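Long-range contact in Tol-Pal system protein TolB (Acinetobacter baumannii, PDB 7MX5), which is the periplasmic component of the Tol-Pal system, which probably takes part in outer membrane invagination during cell division and in keeping that membrane intact: residues A[182-196]-A[199-212]. Sequence-based numbering, arbitrary orientation.
Sequences KKIAYVSFETKRPAI and QDLSTGTREVITSF
Three antiparallel strands of one β-propeller blade meet here, 195-200 pairing with 183-188 on one side and with 206-211 on the other. In the first hairpin Ile184 and Gln199 form a hydrogen-bonded pair, with Gln199 N to Ile184 O at 2.8 Å. In the second, Ile209 and Thr210 both face Ile196 in a classic β bulge: Ile196 O accepts from Ile209 N (2.7 Å), while Ile196 N donates to Thr210 O. Ser211 OG reaches Pro194 O at 2.8 Å, from above the carbonyl plane.

A polar cluster of Tyr186, Gln199, Glu190 and Arg206 forms on the face carrying Tyr186. With CG between the backbone N and the carbonyl carbon (chi1 53°), the Tyr186 ring carries its hydroxyl across to Gln199, where it donates to OE1 at 2.7 Å, almost in line with the amide C=O. Arg206 grips Glu190 end-on, NH2 to OE1 at 2.9 Å and NH1 to OE2 at 3.0 Å; OE1 lies in the guanidinium plane, although NH2 meets it from above the carboxylate plane. Ser188 OG donates to the anti lone pair of the same OE1, which steadies the carboxylate. Farther along, Leu201 CD2 packs on Ile184 CG2 at 3.6 Å.

Tyr186, Glu190 and Arg206 rest on Leu166 of strand 163-168 in the preceding sheet, and Gln199 NE2 bonds to Val165 O. Ile196 and Thr210 instead touch Leu215 of strand 215-221, so the blade is sandwiched between its two neighbours.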
loop_
_atom_site.group_PDB
_atom_site.type_symbol
_atom_site.label_atom_id
_atom_site.label_comp_id
_atom_site.label_asym_id
_atom_site.label_seq_id
_atom_site.Cartn_x
_atom_site.Cartn_y
_atom_site.Cartn_z
ATOM N N LYS A 182 7.715 -11.756 -2.832
ATOM C CA LYS A 182 7.767 -12.747 -3.901
ATOM C C LYS A 182 6.565 -13.677 -3.888
ATOM O O LYS A 182 6.181 -14.199 -4.941
ATOM C CB LYS A 182 9.048 -13.578 -3.798
ATOM C CG LYS A 182 10.180 -13.095 -4.688
ATOM C CD LYS A 182 11.498 -13.075 -3.932
ATOM C CE LYS A 182 12.640 -12.620 -4.825
ATOM N NZ LYS A 182 13.941 -13.203 -4.394
ATOM N N LYS A 183 5.965 -13.895 -2.722
ATOM C CA LYS A 183 4.801 -14.754 -2.585
ATOM C C LYS A 183 3.687 -13.982 -1.893
ATOM O O LYS A 183 3.926 -12.999 -1.187
ATOM C CB LYS A 183 5.131 -16.027 -1.794
ATOM C CG LYS A 183 6.181 -16.908 -2.452
ATOM C CD LYS A 183 6.263 -18.267 -1.778
ATOM C CE LYS A 183 7.112 -19.232 -2.589
ATOM N NZ LYS A 183 8.555 -19.134 -2.237
ATOM N N ILE A 184 2.457 -14.438 -2.109
ATOM C CA ILE A 184 1.285 -13.857 -1.471
ATOM C C ILE A 184 0.474 -14.978 -0.839
ATOM O O ILE A 184 0.404 -16.089 -1.377
ATOM C CB ILE A 184 0.428 -13.045 -2.468
ATOM C CG1 ILE A 184 -0.691 -12.306 -1.731
ATOM C CG2 ILE A 184 -0.147 -13.943 -3.554
ATOM C CD1 ILE A 184 -0.827 -10.863 -2.129
ATOM N N ALA A 185 -0.115 -14.693 0.318
ATOM C CA ALA A 185 -0.977 -15.634 1.011
ATOM C C ALA A 185 -2.384 -15.063 1.109
ATOM O O ALA A 185 -2.595 -13.850 1.019
ATOM C CB ALA A 185 -0.448 -15.961 2.410
ATOM N N TYR A 186 -3.348 -15.957 1.305
ATOM C CA TYR A 186 -4.748 -15.567 1.351
ATOM C C TYR A 186 -5.553 -16.705 1.959
ATOM O O TYR A 186 -5.104 -17.853 2.007
ATOM C CB TYR A 186 -5.277 -15.220 -0.044
ATOM C CG TYR A 186 -5.032 -16.304 -1.072
ATOM C CD1 TYR A 186 -5.962 -17.313 -1.280
ATOM C CD2 TYR A 186 -3.865 -16.321 -1.829
ATOM C CE1 TYR A 186 -5.740 -18.307 -2.213
ATOM C CE2 TYR A 186 -3.637 -17.310 -2.766
ATOM C CZ TYR A 186 -4.579 -18.301 -2.955
ATOM O OH TYR A 186 -4.360 -19.290 -3.885
ATOM N N VAL A 187 -6.751 -16.367 2.421
ATOM C CA VAL A 187 -7.697 -17.339 2.954
ATOM C C VAL A 187 -8.748 -17.595 1.886
ATOM O O VAL A 187 -9.410 -16.662 1.419
ATOM C CB VAL A 187 -8.340 -16.839 4.256
ATOM C CG1 VAL A 187 -9.241 -17.914 4.849
ATOM C CG2 VAL A 187 -7.265 -16.427 5.242
ATOM N N SER A 188 -8.899 -18.856 1.493
ATOM C CA SER A 188 -9.812 -19.237 0.428
ATOM C C SER A 188 -10.845 -20.223 0.950
ATOM O O SER A 188 -10.535 -21.085 1.780
ATOM C CB SER A 188 -9.059 -19.853 -0.754
ATOM O OG SER A 188 -9.958 -20.300 -1.754
ATOM N N PHE A 189 -12.076 -20.086 0.458
ATOM C CA PHE A 189 -13.156 -21.014 0.761
ATOM C C PHE A 189 -13.607 -21.785 -0.475
ATOM O O PHE A 189 -14.722 -22.315 -0.493
ATOM C CB PHE A 189 -14.344 -20.274 1.382
ATOM C CG PHE A 189 -14.071 -19.713 2.752
ATOM C CD1 PHE A 189 -13.252 -18.607 2.918
ATOM C CD2 PHE A 189 -14.644 -20.288 3.876
ATOM C CE1 PHE A 189 -13.004 -18.090 4.175
ATOM C CE2 PHE A 189 -14.401 -19.774 5.137
ATOM C CZ PHE A 189 -13.580 -18.672 5.286
ATOM N N GLU A 190 -12.761 -21.850 -1.513
ATOM C CA GLU A 190 -13.118 -22.575 -2.730
ATOM C C GLU A 190 -13.532 -24.008 -2.421
ATOM O O GLU A 190 -14.404 -24.566 -3.096
ATOM C CB GLU A 190 -11.956 -22.541 -3.728
ATOM C CG GLU A 190 -10.743 -23.373 -3.336
ATOM C CD GLU A 190 -9.483 -22.944 -4.063
ATOM O OE1 GLU A 190 -8.974 -21.840 -3.776
ATOM O OE2 GLU A 190 -9.002 -23.711 -4.925
ATOM N N THR A 191 -12.918 -24.613 -1.411
ATOM C CA THR A 191 -13.480 -25.761 -0.721
ATOM C C THR A 191 -14.072 -25.268 0.592
ATOM O O THR A 191 -13.529 -24.351 1.216
ATOM C CB THR A 191 -12.422 -26.836 -0.464
ATOM O OG1 THR A 191 -11.739 -26.555 0.764
ATOM C CG2 THR A 191 -11.416 -26.880 -1.605
ATOM N N LYS A 192 -15.192 -25.871 0.994
ATOM C CA LYS A 192 -15.980 -25.425 2.141
ATOM C C LYS A 192 -15.129 -25.054 3.350
ATOM O O LYS A 192 -15.364 -24.021 3.987
ATOM C CB LYS A 192 -16.986 -26.508 2.533
ATOM C CG LYS A 192 -18.255 -25.977 3.173
ATOM C CD LYS A 192 -18.258 -26.239 4.670
ATOM C CE LYS A 192 -19.621 -25.958 5.278
ATOM N NZ LYS A 192 -19.767 -24.530 5.672
ATOM N N ARG A 193 -14.139 -25.875 3.666
ATOM C CA ARG A 193 -13.297 -25.613 4.826
ATOM C C ARG A 193 -12.260 -24.547 4.489
ATOM O O ARG A 193 -11.557 -24.673 3.481
ATOM C CB ARG A 193 -12.614 -26.895 5.286
ATOM C CG ARG A 193 -13.557 -27.870 5.975
ATOM C CD ARG A 193 -12.806 -29.027 6.606
ATOM N NE ARG A 193 -11.366 -28.799 6.634
ATOM C CZ ARG A 193 -10.457 -29.763 6.641
ATOM N NH1 ARG A 193 -10.804 -31.041 6.625
ATOM N NH2 ARG A 193 -9.167 -29.438 6.666
ATOM N N PRO A 194 -12.141 -23.490 5.294
ATOM C CA PRO A 194 -11.172 -22.432 4.986
ATOM C C PRO A 194 -9.743 -22.952 5.019
ATOM O O PRO A 194 -9.399 -23.851 5.791
ATOM C CB PRO A 194 -11.412 -21.393 6.089
ATOM C CG PRO A 194 -12.127 -22.132 7.175
ATOM C CD PRO A 194 -12.938 -23.185 6.494
ATOM N N ALA A 195 -8.908 -22.369 4.164
ATOM C CA ALA A 195 -7.522 -22.791 4.033
ATOM C C ALA A 195 -6.662 -21.588 3.685
ATOM O O ALA A 195 -7.029 -20.782 2.825
ATOM C CB ALA A 195 -7.366 -23.876 2.961
ATOM N N ILE A 196 -5.523 -21.471 4.358
ATOM C CA ILE A 196 -4.545 -20.434 4.053
ATOM C C ILE A 196 -3.581 -20.984 3.011
ATOM O O ILE A 196 -2.849 -21.945 3.274
ATOM C CB ILE A 196 -3.798 -19.977 5.315
ATOM C CG1 ILE A 196 -4.721 -19.146 6.210
ATOM C CG2 ILE A 196 -2.561 -19.176 4.939
ATOM C CD1 ILE A 196 -4.087 -18.729 7.519
ATOM N N GLN A 199 1.028 -18.617 -2.355
ATOM C CA GLN A 199 1.114 -18.636 -3.810
ATOM C C GLN A 199 2.419 -17.994 -4.263
ATOM O O GLN A 199 2.666 -16.814 -3.988
ATOM C CB GLN A 199 -0.082 -17.913 -4.428
ATOM C CG GLN A 199 -0.171 -18.040 -5.937
ATOM C CD GLN A 199 -1.600 -18.188 -6.419
ATOM O OE1 GLN A 199 -2.484 -18.591 -5.663
ATOM N NE2 GLN A 199 -1.834 -17.866 -7.686
ATOM N N ASP A 200 3.244 -18.769 -4.962
ATOM C CA ASP A 200 4.453 -18.239 -5.580
ATOM C C ASP A 200 4.069 -17.398 -6.792
ATOM O O ASP A 200 3.504 -17.916 -7.758
ATOM C CB ASP A 200 5.379 -19.386 -5.982
ATOM C CG ASP A 200 6.751 -18.913 -6.439
ATOM O OD1 ASP A 200 6.830 -18.027 -7.314
ATOM O OD2 ASP A 200 7.758 -19.438 -5.919
ATOM N N LEU A 201 4.377 -16.103 -6.747
ATOM C CA LEU A 201 3.997 -15.207 -7.832
ATOM C C LEU A 201 4.877 -15.350 -9.068
ATOM O O LEU A 201 4.512 -14.828 -10.127
ATOM C CB LEU A 201 4.022 -13.756 -7.351
ATOM C CG LEU A 201 3.057 -13.426 -6.213
ATOM C CD1 LEU A 201 3.381 -12.069 -5.618
ATOM C CD2 LEU A 201 1.618 -13.474 -6.704
ATOM N N SER A 202 6.015 -16.034 -8.965
ATOM C CA SER A 202 6.896 -16.223 -10.115
ATOM C C SER A 202 6.457 -17.416 -10.959
ATOM O O SER A 202 6.095 -17.258 -12.130
ATOM C CB SER A 202 8.345 -16.391 -9.645
ATOM O OG SER A 202 9.259 -16.067 -10.678
ATOM N N THR A 203 6.479 -18.615 -10.375
ATOM C CA THR A 203 6.053 -19.812 -11.087
ATOM C C THR A 203 4.540 -19.981 -11.106
ATOM O O THR A 203 4.022 -20.707 -11.961
ATOM C CB THR A 203 6.688 -21.057 -10.461
ATOM O OG1 THR A 203 5.978 -21.405 -9.267
ATOM C CG2 THR A 203 8.149 -20.797 -10.118
ATOM N N GLY A 204 3.824 -19.334 -10.189
ATOM C CA GLY A 204 2.385 -19.494 -10.094
ATOM C C GLY A 204 1.969 -20.390 -8.944
ATOM O O GLY A 204 1.015 -20.083 -8.223
ATOM N N THR A 205 2.716 -21.481 -8.756
ATOM C CA THR A 205 2.343 -22.568 -7.857
ATOM C C THR A 205 1.935 -22.070 -6.473
ATOM O O THR A 205 2.435 -21.053 -5.980
ATOM C CB THR A 205 3.512 -23.544 -7.724
ATOM O OG1 THR A 205 4.627 -22.868 -7.129
ATOM C CG2 THR A 205 3.918 -24.078 -9.089
ATOM N N ARG A 206 1.029 -22.813 -5.841
ATOM C CA ARG A 206 0.547 -22.541 -4.491
ATOM C C ARG A 206 0.775 -23.766 -3.608
ATOM O O ARG A 206 1.229 -24.818 -4.066
ATOM C CB ARG A 206 -0.939 -22.165 -4.493
ATOM C CG ARG A 206 -1.868 -23.367 -4.581
ATOM C CD ARG A 206 -3.215 -23.021 -5.187
ATOM N NE ARG A 206 -4.092 -22.254 -4.316
ATOM C CZ ARG A 206 -5.415 -22.343 -4.339
ATOM N NH1 ARG A 206 -6.038 -23.163 -5.171
ATOM N NH2 ARG A 206 -6.131 -21.592 -3.508
ATOM N N GLU A 207 0.441 -23.620 -2.327
ATOM C CA GLU A 207 0.511 -24.718 -1.373
ATOM C C GLU A 207 -0.344 -24.365 -0.164
ATOM O O GLU A 207 -0.455 -23.196 0.214
ATOM C CB GLU A 207 1.953 -25.007 -0.944
ATOM C CG GLU A 207 2.644 -23.840 -0.258
ATOM C CD GLU A 207 3.854 -24.270 0.545
ATOM O OE1 GLU A 207 3.802 -25.350 1.170
ATOM O OE2 GLU A 207 4.857 -23.526 0.554
ATOM N N VAL A 208 -0.949 -25.387 0.434
ATOM C CA VAL A 208 -1.797 -25.188 1.604
ATOM C C VAL A 208 -0.911 -25.024 2.831
ATOM O O VAL A 208 -0.154 -25.931 3.193
ATOM C CB VAL A 208 -2.779 -26.351 1.789
ATOM C CG1 VAL A 208 -3.404 -26.296 3.175
ATOM C CG2 VAL A 208 -3.853 -26.291 0.733
ATOM N N ILE A 209 -1.005 -23.862 3.473
ATOM C CA ILE A 209 -0.267 -23.638 4.708
ATOM C C ILE A 209 -0.978 -24.302 5.880
ATOM O O ILE A 209 -0.381 -25.092 6.621
ATOM C CB ILE A 209 -0.068 -22.129 4.939
ATOM C CG1 ILE A 209 0.998 -21.580 3.987
ATOM C CG2 ILE A 209 0.332 -21.870 6.363
ATOM C CD1 ILE A 209 2.347 -22.248 4.129
ATOM N N THR A 210 -2.264 -24.007 6.058
ATOM C CA THR A 210 -3.067 -24.649 7.090
ATOM C C THR A 210 -4.524 -24.662 6.650
ATOM O O THR A 210 -4.943 -23.868 5.802
ATOM C CB THR A 210 -2.923 -23.947 8.447
ATOM O OG1 THR A 210 -3.486 -24.773 9.474
ATOM C CG2 THR A 210 -3.633 -22.602 8.436
ATOM N N SER A 211 -5.292 -25.577 7.242
ATOM C CA SER A 211 -6.700 -25.739 6.898
ATOM C C SER A 211 -7.422 -26.615 7.914
ATOM O O SER A 211 -7.111 -27.803 8.045
ATOM C CB SER A 211 -6.844 -26.345 5.500
ATOM O OG SER A 211 -8.188 -26.287 5.054
ATOM N N PHE A 212 -8.387 -26.048 8.632
ATOM C CA PHE A 212 -9.196 -26.819 9.569
ATOM C C PHE A 212 -10.528 -26.100 9.770
ATOM O O PHE A 212 -10.873 -25.175 9.027
ATOM C CB PHE A 212 -8.450 -27.044 10.890
ATOM C CG PHE A 212 -7.762 -25.823 11.421
ATOM C CD1 PHE A 212 -8.444 -24.917 12.214
ATOM C CD2 PHE A 212 -6.427 -25.585 11.136
ATOM C CE1 PHE A 212 -7.811 -23.796 12.707
ATOM C CE2 PHE A 212 -5.788 -24.464 11.627
ATOM C CZ PHE A 212 -6.482 -23.568 12.413
#